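Local coordinates for SusD-like carbohydrate binding protein (Bacteroides vulgatus, PDB 3LEW) that probably binds carbohydrate at the bacterial outer membrane as a SusD-family protein, consistent with a part in nutrient capture, at residues A[59-65]-A[283-289]; A[307-311]-A[428-432]. All coordinates share one frame; numbering follows the deposited sequence.

Overall arrangement
Both contacts lie on the same side of the chain's centre, about 15 Å apart between their centres, and strands 286-288 and 306-309 follow each other along the chain. Contact 1 is largely buried, about 18 Å from the centre of the chain, and is a true strand pair: backbone hydrogen bonds and buried amides dominate, with an apolar patch on one face. Contact 2, about 30 Å out and only partly buried, joins the two outermost strands of a four-stranded mixed sheet, which meet through side chains and share one weak hydrogen bond. The two touch where Tyr284 CE2 packs 3.4 Å from Asp311 CG.

Contact 1: A[59-65]-A[283-289]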
ATOM      1  N   VAL A  59      -6.724   7.990   9.553  1.00 13.91           N
ATOM      2  CA  VAL A  59      -6.702   9.102   8.591  1.00 14.24           C
ATOM      3  C   VAL A  59      -8.074   9.752   8.562  1.00 14.73           C
ATOM      4  O   VAL A  59      -9.084   9.050   8.510  1.00 14.70           O
ATOM      5  CB  VAL A  59      -6.298   8.586   7.174  1.00 14.61           C
ATOM      6  CG1 VAL A  59      -6.468   9.664   6.072  1.00 15.53           C
ATOM      7  CG2 VAL A  59      -4.845   8.037   7.207  1.00 11.95           C
ATOM      8  N   VAL A  60      -8.085  11.085   8.650  1.00 14.05           N
ATOM      9  CA  VAL A  60      -9.242  11.945   8.488  0.50 13.67           C
ATOM     10  C   VAL A  60      -9.092  12.737   7.183  1.00 13.85           C
ATOM     11  O   VAL A  60      -8.096  13.482   7.051  1.00 13.85           O
ATOM     12  CB  VAL A  60      -9.285  12.990   9.657  0.50 14.20           C
ATOM     13  CG1 VAL A  60     -10.483  13.913   9.543  0.50 12.55           C
ATOM     14  CG2 VAL A  60      -9.245  12.301  11.052  0.50 11.44           C
ATOM     15  N   LEU A  61     -10.061  12.645   6.289  1.00 14.47           N
ATOM     16  CA  LEU A  61     -10.071  13.416   5.058  1.00 13.57           C
ATOM     17  C   LEU A  61     -10.779  14.762   5.275  1.00 14.79           C
ATOM     18  O   LEU A  61     -11.837  14.847   5.927  1.00 14.14           O
ATOM     19  CB  LEU A  61     -10.719  12.627   3.921  1.00 13.18           C
ATOM     20  CG  LEU A  61      -9.803  11.791   3.035  1.00 12.60           C
ATOM     21  CD1 LEU A  61      -8.906  12.624   2.112  1.00 13.86           C
ATOM     22  CD2 LEU A  61      -8.925  10.773   3.872  1.00 12.03           C
ATOM     23  N   ASN A  62     -10.196  15.820   4.714  1.00 13.60           N
ATOM     24  CA  ASN A  62     -10.928  17.069   4.600  1.00 13.51           C
ATOM     25  C   ASN A  62     -11.931  16.989   3.439  1.00 14.83           C
ATOM     26  O   ASN A  62     -12.197  15.914   2.872  1.00 15.80           O
ATOM     27  CB  ASN A  62      -9.975  18.322   4.614  1.00 11.78           C
ATOM     28  CG  ASN A  62      -9.179  18.484   3.338  1.00 13.61           C
ATOM     29  OD1 ASN A  62      -9.518  17.867   2.324  1.00 12.49           O
ATOM     30  ND2 ASN A  62      -8.123  19.318   3.371  1.00 12.22           N
ATOM     31  N   SER A  63     -12.496  18.127   3.097  1.00 15.86           N
ATOM     32  CA  SER A  63     -13.570  18.310   2.139  0.50 16.42           C
ATOM     33  C   SER A  63     -13.084  18.542   0.711  1.00 16.93           C
ATOM     34  O   SER A  63     -13.899  18.827  -0.177  1.00 17.25           O
ATOM     35  CB  SER A  63     -14.352  19.578   2.534  0.50 16.87           C
ATOM     36  OG  SER A  63     -13.613  20.771   2.267  0.50 17.16           O
ATOM     37  N   LYS A  64     -11.773  18.552   0.510  1.00 15.99           N
ATOM     38  CA  LYS A  64     -11.258  18.895  -0.793  1.00 15.77           C
ATOM     39  C   LYS A  64     -11.453  17.741  -1.776  1.00 16.57           C
ATOM     40  O   LYS A  64     -11.828  16.612  -1.440  1.00 15.83           O
ATOM     41  CB  LYS A  64      -9.802  19.294  -0.723  1.00 15.89           C
ATOM     42  CG  LYS A  64      -9.501  20.480   0.142  1.00 19.89           C
ATOM     43  CD  LYS A  64     -10.001  21.762  -0.466  1.00 25.07           C
ATOM     44  CE  LYS A  64      -9.698  22.893   0.466  1.00 29.72           C
ATOM     45  NZ  LYS A  64     -10.244  24.177   0.005  1.00 35.12           N
ATOM     46  N   TYR A  65     -11.210  18.080  -3.042  1.00 16.83           N
ATOM     47  CA  TYR A  65     -11.181  17.099  -4.118  1.00 16.69           C
ATOM     48  C   TYR A  65     -10.314  15.896  -3.779  1.00 16.36           C
ATOM     49  O   TYR A  65      -9.243  16.012  -3.159  1.00 16.42           O
ATOM     50  CB  TYR A  65     -10.632  17.774  -5.362  1.00 16.99           C
ATOM     51  CG  TYR A  65     -10.549  16.915  -6.588  1.00 15.62           C
ATOM     52  CD1 TYR A  65     -11.669  16.699  -7.360  1.00 17.32           C
ATOM     53  CD2 TYR A  65      -9.349  16.379  -7.005  1.00 15.37           C
ATOM     54  CE1 TYR A  65     -11.598  15.927  -8.541  1.00 18.86           C
ATOM     55  CE2 TYR A  65      -9.284  15.625  -8.170  1.00 13.69           C
ATOM     56  CZ  TYR A  65     -10.393  15.431  -8.929  1.00 16.37           C
ATOM     57  OH  TYR A  65     -10.314  14.670 -10.095  1.00 16.56           O
ATOM     58  N   TYR A 283      -4.505  20.177  -2.023  1.00 14.10           N
ATOM     59  CA  TYR A 283      -5.665  19.615  -1.310  1.00 13.81           C
ATOM     60  C   TYR A 283      -5.409  19.284   0.170  1.00 13.48           C
ATOM     61  O   TYR A 283      -6.349  19.314   0.988  1.00 13.61           O
ATOM     62  CB  TYR A 283      -6.204  18.357  -2.032  1.00 14.45           C
ATOM     63  CG  TYR A 283      -6.386  18.556  -3.512  1.00 13.65           C
ATOM     64  CD1 TYR A 283      -7.276  19.518  -3.991  1.00 14.88           C
ATOM     65  CD2 TYR A 283      -5.634  17.832  -4.438  1.00 13.56           C
ATOM     66  CE1 TYR A 283      -7.424  19.745  -5.335  1.00 17.36           C
ATOM     67  CE2 TYR A 283      -5.779  18.034  -5.773  1.00 14.23           C
ATOM     68  CZ  TYR A 283      -6.664  18.996  -6.234  1.00 17.34           C
ATOM     69  OH  TYR A 283      -6.782  19.228  -7.595  1.00 17.52           O
ATOM     70  N   TYR A 284      -4.148  19.042   0.519  1.00 14.47           N
ATOM     71  CA  TYR A 284      -3.724  18.842   1.920  1.00 13.47           C
ATOM     72  C   TYR A 284      -4.768  18.034   2.708  1.00 13.89           C
ATOM     73  O   TYR A 284      -5.187  18.434   3.795  1.00 13.51           O
ATOM     74  CB  TYR A 284      -3.429  20.196   2.605  1.00 13.80           C
ATOM     75  CG  TYR A 284      -4.313  21.324   2.200  1.00 14.38           C
ATOM     76  CD1 TYR A 284      -4.025  22.088   1.082  1.00 15.81           C
ATOM     77  CD2 TYR A 284      -5.459  21.650   2.943  1.00 16.28           C
ATOM     78  CE1 TYR A 284      -4.857  23.135   0.675  1.00 16.05           C
ATOM     79  CE2 TYR A 284      -6.291  22.685   2.540  1.00 15.09           C
ATOM     80  CZ  TYR A 284      -5.984  23.427   1.427  1.00 16.51           C
ATOM     81  OH  TYR A 284      -6.787  24.513   1.056  1.00 18.82           O
ATOM     82  N   SER A 285      -5.171  16.897   2.164  1.00 13.75           N
ATOM     83  CA  SER A 285      -6.436  16.266   2.596  1.00 13.79           C
ATOM     84  C   SER A 285      -6.281  15.057   3.517  1.00 13.75           C
ATOM     85  O   SER A 285      -7.214  14.751   4.268  1.00 13.90           O
ATOM     86  CB  SER A 285      -7.254  15.863   1.379  1.00 14.13           C
ATOM     87  OG  SER A 285      -6.492  15.012   0.514  1.00 13.36           O
ATOM     88  N   PHE A 286      -5.128  14.398   3.448  1.00 13.50           N
ATOM     89  CA  PHE A 286      -4.823  13.202   4.292  1.00 13.06           C
ATOM     90  C   PHE A 286      -4.344  13.625   5.668  1.00 14.32           C
ATOM     91  O   PHE A 286      -3.156  13.625   5.964  1.00 13.59           O
ATOM     92  CB  PHE A 286      -3.839  12.263   3.579  1.00 14.07           C
ATOM     93  CG  PHE A 286      -4.508  11.298   2.646  1.00 14.45           C
ATOM     94  CD1 PHE A 286      -5.199  11.751   1.536  1.00 12.56           C
ATOM     95  CD2 PHE A 286      -4.521   9.956   2.909  1.00 13.16           C
ATOM     96  CE1 PHE A 286      -5.879  10.864   0.656  1.00 14.50           C
ATOM     97  CE2 PHE A 286      -5.199   9.077   2.040  1.00 13.35           C
ATOM     98  CZ  PHE A 286      -5.862   9.539   0.936  1.00 13.57           C
ATOM     99  N   ASN A 287      -5.301  14.021   6.511  1.00 13.01           N
ATOM    100  CA  ASN A 287      -4.965  14.502   7.820  1.00 13.78           C
ATOM    101  C   ASN A 287      -5.035  13.339   8.802  1.00 13.64           C
ATOM    102  O   ASN A 287      -5.440  12.208   8.443  1.00 14.27           O
ATOM    103  CB  ASN A 287      -5.854  15.656   8.159  1.00 13.52           C
ATOM    104  CG  ASN A 287      -5.591  16.843   7.242  1.00 15.84           C
ATOM    105  OD1 ASN A 287      -4.563  17.498   7.377  1.00 15.05           O
ATOM    106  ND2 ASN A 287      -6.499  17.091   6.288  1.00 14.74           N
ATOM    107  N   VAL A 288      -4.645  13.624  10.020  1.00 12.88           N
ATOM    108  CA  VAL A 288      -4.400  12.560  10.988  1.00 12.94           C
ATOM    109  C   VAL A 288      -5.553  12.497  12.005  1.00 12.84           C
ATOM    110  O   VAL A 288      -6.023  13.522  12.480  1.00 13.19           O
ATOM    111  CB  VAL A 288      -3.063  12.787  11.701  1.00 13.61           C
ATOM    112  CG1 VAL A 288      -2.775  11.637  12.686  1.00 14.39           C
ATOM    113  CG2 VAL A 288      -1.931  12.974  10.702  1.00 14.09           C
ATOM    114  N   ASP A 289      -5.991  11.298  12.365  1.00 13.16           N
ATOM    115  CA  ASP A 289      -6.834  11.162  13.587  1.00 13.12           C
ATOM    116  C   ASP A 289      -6.043  11.702  14.778  1.00 13.54           C
ATOM    117  O   ASP A 289      -4.983  11.171  15.125  1.00 12.42           O
ATOM    118  CB  ASP A 289      -7.155   9.690  13.827  1.00 14.03           C
ATOM    119  CG  ASP A 289      -8.044   9.446  15.039  1.00 14.00           C
ATOM    120  OD1 ASP A 289      -8.453  10.422  15.724  1.00 13.06           O
ATOM    121  OD2 ASP A 289      -8.324   8.250  15.307  1.00 12.47           O
TER
HETATM  122  O   HOH W   1      -8.763  14.419  -1.036  1.00 12.92           O
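Val60 and Asn287 form the hydrogen-bonded pair of a short two-stranded antiparallel sheet, in which strand 59-61 of the starch-binding-associating region meets strand 286-288. Val60 N donates a hydrogen bond to Asn287 O at 2.9 Å, and Asn287 N donates back to Val60 O, while Asn62 N extends the pairing to Ser285 O, in the carbonyl plane and on a lone pair. Phe286 is the centre of an inverse gamma turn, and Leu61 CA also approaches Ser285 O in a CA-H...O contact.

On one face Leu61 and Phe286 lie together. Leu61 CD2 sits over the centre of the Phe286 ring, 4.3 Å from its centroid, as a CH-pi contact. Val59, whose side chain diverges from that of its pair mate Val288, still touches Phe286 CD2 through CG1 at 3.7 Å. Phe67 meets the Phe286 ring edge-to-face.

Beyond the strands Asn62 works with both ends of its amide. With CG between the backbone N and the carbonyl carbon (chi1 72°), OD1 accepts from Lys64 N in an Asx turn and ND2 is left to reach across to the other segment. There it donates to Tyr283 O at 3.0 Å, nearly straight at 167° and close to the amide plane. Asn287 ND2 donates to Tyr284 O. Farther along, the side chains of Tyr65 and Tyr283 run side by side, pointing the same way, with their rings oblique at 46°, and Tyr283 OH is hydrogen-bonded to Tyr269 OH. A water closes this end, donating to Tyr65 O at 2.7 Å and hydrogen-bonded to Ser285 OG at 2.8 Å.

Contact 2: A[307-311]-A[428-432]; sequences FWATD and PIDYI
Tyr431 and Ile429 of strand 429-434 meet Thr310 and Trp308 of segment 307-311, linking strand 429-434 to strand 306-309, the two outermost strands of a four-stranded mixed sheet in the SusD-family region. The short segments run at 87° to each other with axes 7.7 Å apart at their closest, and side chains bridge the distance.

The apolar part is a CH-pi contact and packing against the Tyr431 ring. Ile429 CD1 lies over one face of the Trp308 indole, displaced toward the rim, 3.9 Å from the centroid of the five-membered ring and nearest to Trp308 CD1. Thr447 of strand 440-448 touches both side chains. Thr310 CG2 lies 3.7 Å from Tyr431 CE2, the side chain of Thr310 crossing that of the tyrosine at a slant. Val322 of strand 321-326 also packs against the tyrosine.

The polar part gathers round the phenol of Tyr431. Its CG is anti to the backbone N (chi1 169°), which carries the ring across to residues 308-310. Trp308 O stands at the ring edge near its plane, 3.4 Å from Tyr431 CE1. A phenylalanine here would probably leave the Thr310 amide without its hydroxyl acceptor. That bond is weak though fairly straight, with an N-H...O angle of 164° and 3.3 Å between Thr310 N and Tyr431 OH.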
ATOM      1  N   PHE A 307       1.199  17.198  14.469  1.00 14.33           N
ATOM      2  CA  PHE A 307       0.924  18.460  15.126  1.00 14.56           C
ATOM      3  C   PHE A 307      -0.250  19.175  14.485  1.00 14.60           C
ATOM      4  O   PHE A 307      -0.518  19.000  13.314  1.00 14.11           O
ATOM      5  CB  PHE A 307       2.156  19.385  15.072  1.00 15.28           C
ATOM      6  CG  PHE A 307       2.723  19.555  13.687  1.00 15.85           C
ATOM      7  CD1 PHE A 307       2.242  20.566  12.847  1.00 17.73           C
ATOM      8  CD2 PHE A 307       3.689  18.702  13.212  1.00 17.92           C
ATOM      9  CE1 PHE A 307       2.736  20.734  11.588  1.00 19.28           C
ATOM     10  CE2 PHE A 307       4.191  18.846  11.918  1.00 17.71           C
ATOM     11  CZ  PHE A 307       3.693  19.873  11.109  1.00 18.36           C
ATOM     12  N   TRP A 308      -0.935  19.992  15.288  1.00 13.79           N
ATOM     13  CA  TRP A 308      -2.012  20.856  14.783  1.00 13.84           C
ATOM     14  C   TRP A 308      -1.455  21.926  13.877  1.00 14.18           C
ATOM     15  O   TRP A 308      -0.425  22.543  14.180  1.00 14.76           O
ATOM     16  CB  TRP A 308      -2.716  21.560  15.944  1.00 14.40           C
ATOM     17  CG  TRP A 308      -3.383  20.674  16.937  1.00 16.09           C
ATOM     18  CD1 TRP A 308      -3.041  20.530  18.252  1.00 19.24           C
ATOM     19  CD2 TRP A 308      -4.533  19.826  16.723  1.00 17.28           C
ATOM     20  NE1 TRP A 308      -3.886  19.635  18.861  1.00 19.79           N
ATOM     21  CE2 TRP A 308      -4.806  19.180  17.949  1.00 17.63           C
ATOM     22  CE3 TRP A 308      -5.337  19.543  15.621  1.00 16.54           C
ATOM     23  CZ2 TRP A 308      -5.859  18.297  18.105  1.00 13.88           C
ATOM     24  CZ3 TRP A 308      -6.384  18.663  15.767  1.00 15.47           C
ATOM     25  CH2 TRP A 308      -6.631  18.036  17.007  1.00 16.47           C
ATOM     26  N   ALA A 309      -2.158  22.213  12.801  1.00 13.70           N
ATOM     27  CA  ALA A 309      -1.832  23.356  11.975  1.00 13.96           C
ATOM     28  C   ALA A 309      -3.046  23.743  11.166  1.00 13.04           C
ATOM     29  O   ALA A 309      -3.915  22.901  10.837  1.00 13.31           O
ATOM     30  CB  ALA A 309      -0.605  23.046  11.006  1.00 14.15           C
ATOM     31  N   THR A 310      -3.069  24.995  10.764  1.00 13.60           N
ATOM     32  CA  THR A 310      -4.043  25.470   9.806  1.00 13.77           C
ATOM     33  C   THR A 310      -3.636  24.996   8.389  1.00 14.94           C
ATOM     34  O   THR A 310      -2.481  24.577   8.149  1.00 15.78           O
ATOM     35  CB  THR A 310      -4.156  27.012   9.867  1.00 14.43           C
ATOM     36  OG1 THR A 310      -2.844  27.586   9.823  1.00 14.71           O
ATOM     37  CG2 THR A 310      -4.841  27.461  11.166  1.00 13.74           C
ATOM     38  N   ASP A 311      -4.580  25.086   7.453  1.00 14.99           N
ATOM     39  CA  ASP A 311      -4.362  24.624   6.063  1.00 15.78           C
ATOM     40  C   ASP A 311      -3.142  25.341   5.458  1.00 17.01           C
ATOM     41  O   ASP A 311      -2.974  26.555   5.624  1.00 18.42           O
ATOM     42  CB  ASP A 311      -5.596  24.867   5.213  1.00 16.04           C
ATOM     43  CG  ASP A 311      -6.802  23.986   5.620  1.00 15.72           C
ATOM     44  OD1 ASP A 311      -6.621  22.905   6.223  1.00 16.44           O
ATOM     45  OD2 ASP A 311      -7.932  24.387   5.266  1.00 17.11           O
ATOM     46  N   PRO A 428     -12.380  25.316  21.426  1.00 25.23           N
ATOM     47  CA  PRO A 428     -11.087  25.620  20.820  1.00 25.94           C
ATOM     48  C   PRO A 428      -9.893  25.410  21.743  1.00 26.98           C
ATOM     49  O   PRO A 428     -10.059  25.233  22.937  1.00 27.31           O
ATOM     50  CB  PRO A 428     -11.220  27.109  20.480  1.00 26.47           C
ATOM     51  CG  PRO A 428     -12.097  27.638  21.574  1.00 25.73           C
ATOM     52  CD  PRO A 428     -13.117  26.551  21.770  1.00 25.40           C
ATOM     53  N   ILE A 429      -8.707  25.450  21.158  1.00 28.15           N
ATOM     54  CA  ILE A 429      -7.447  25.331  21.858  1.00 29.33           C
ATOM     55  C   ILE A 429      -6.598  26.540  21.490  1.00 30.89           C
ATOM     56  O   ILE A 429      -6.923  27.257  20.544  1.00 29.91           O
ATOM     57  CB  ILE A 429      -6.672  24.068  21.412  1.00 29.05           C
ATOM     58  CG1 ILE A 429      -6.247  24.203  19.941  1.00 27.67           C
ATOM     59  CG2 ILE A 429      -7.542  22.825  21.641  1.00 28.63           C
ATOM     60  CD1 ILE A 429      -5.245  23.184  19.474  1.00 28.42           C
ATOM     61  N   ASP A 430      -5.483  26.723  22.195  1.00 32.46           N
ATOM     62  CA  ASP A 430      -4.503  27.707  21.804  1.00 33.81           C
ATOM     63  C   ASP A 430      -3.513  27.164  20.809  1.00 34.32           C
ATOM     64  O   ASP A 430      -2.711  26.298  21.143  1.00 35.27           O
ATOM     65  CB  ASP A 430      -3.754  28.223  23.026  1.00 34.80           C
ATOM     66  CG  ASP A 430      -4.614  29.104  23.873  1.00 35.98           C
ATOM     67  OD1 ASP A 430      -4.931  30.235  23.410  1.00 37.98           O
ATOM     68  OD2 ASP A 430      -4.989  28.656  24.981  1.00 39.63           O
ATOM     69  N   TYR A 431      -3.547  27.710  19.599  1.00 34.28           N
ATOM     70  CA  TYR A 431      -2.690  27.258  18.499  1.00 34.26           C
ATOM     71  C   TYR A 431      -1.439  28.152  18.456  1.00 35.67           C
ATOM     72  O   TYR A 431      -1.567  29.382  18.362  1.00 36.24           O
ATOM     73  CB  TYR A 431      -3.486  27.304  17.175  1.00 32.61           C
ATOM     74  CG  TYR A 431      -2.698  27.119  15.892  1.00 28.65           C
ATOM     75  CD1 TYR A 431      -1.888  26.010  15.691  1.00 25.51           C
ATOM     76  CD2 TYR A 431      -2.808  28.027  14.861  1.00 24.91           C
ATOM     77  CE1 TYR A 431      -1.160  25.849  14.516  1.00 22.61           C
ATOM     78  CE2 TYR A 431      -2.117  27.851  13.665  1.00 25.86           C
ATOM     79  CZ  TYR A 431      -1.285  26.755  13.496  1.00 25.21           C
ATOM     80  OH  TYR A 431      -0.607  26.601  12.284  1.00 26.98           O
ATOM     81  N   ILE A 432      -0.251  27.543  18.560  1.00 36.82           N
ATOM     82  CA  ILE A 432       1.025  28.256  18.468  1.00 37.83           C
ATOM     83  C   ILE A 432       1.688  27.975  17.128  1.00 38.53           C
ATOM     84  O   ILE A 432       1.823  26.809  16.738  1.00 38.84           O
ATOM     85  CB  ILE A 432       2.002  27.827  19.604  1.00 38.27           C
ATOM     86  CG1 ILE A 432       1.485  28.283  20.969  1.00 39.35           C
ATOM     87  CG2 ILE A 432       3.399  28.418  19.375  1.00 38.24           C
ATOM     88  CD1 ILE A 432       0.200  27.618  21.418  1.00 40.89           C
TER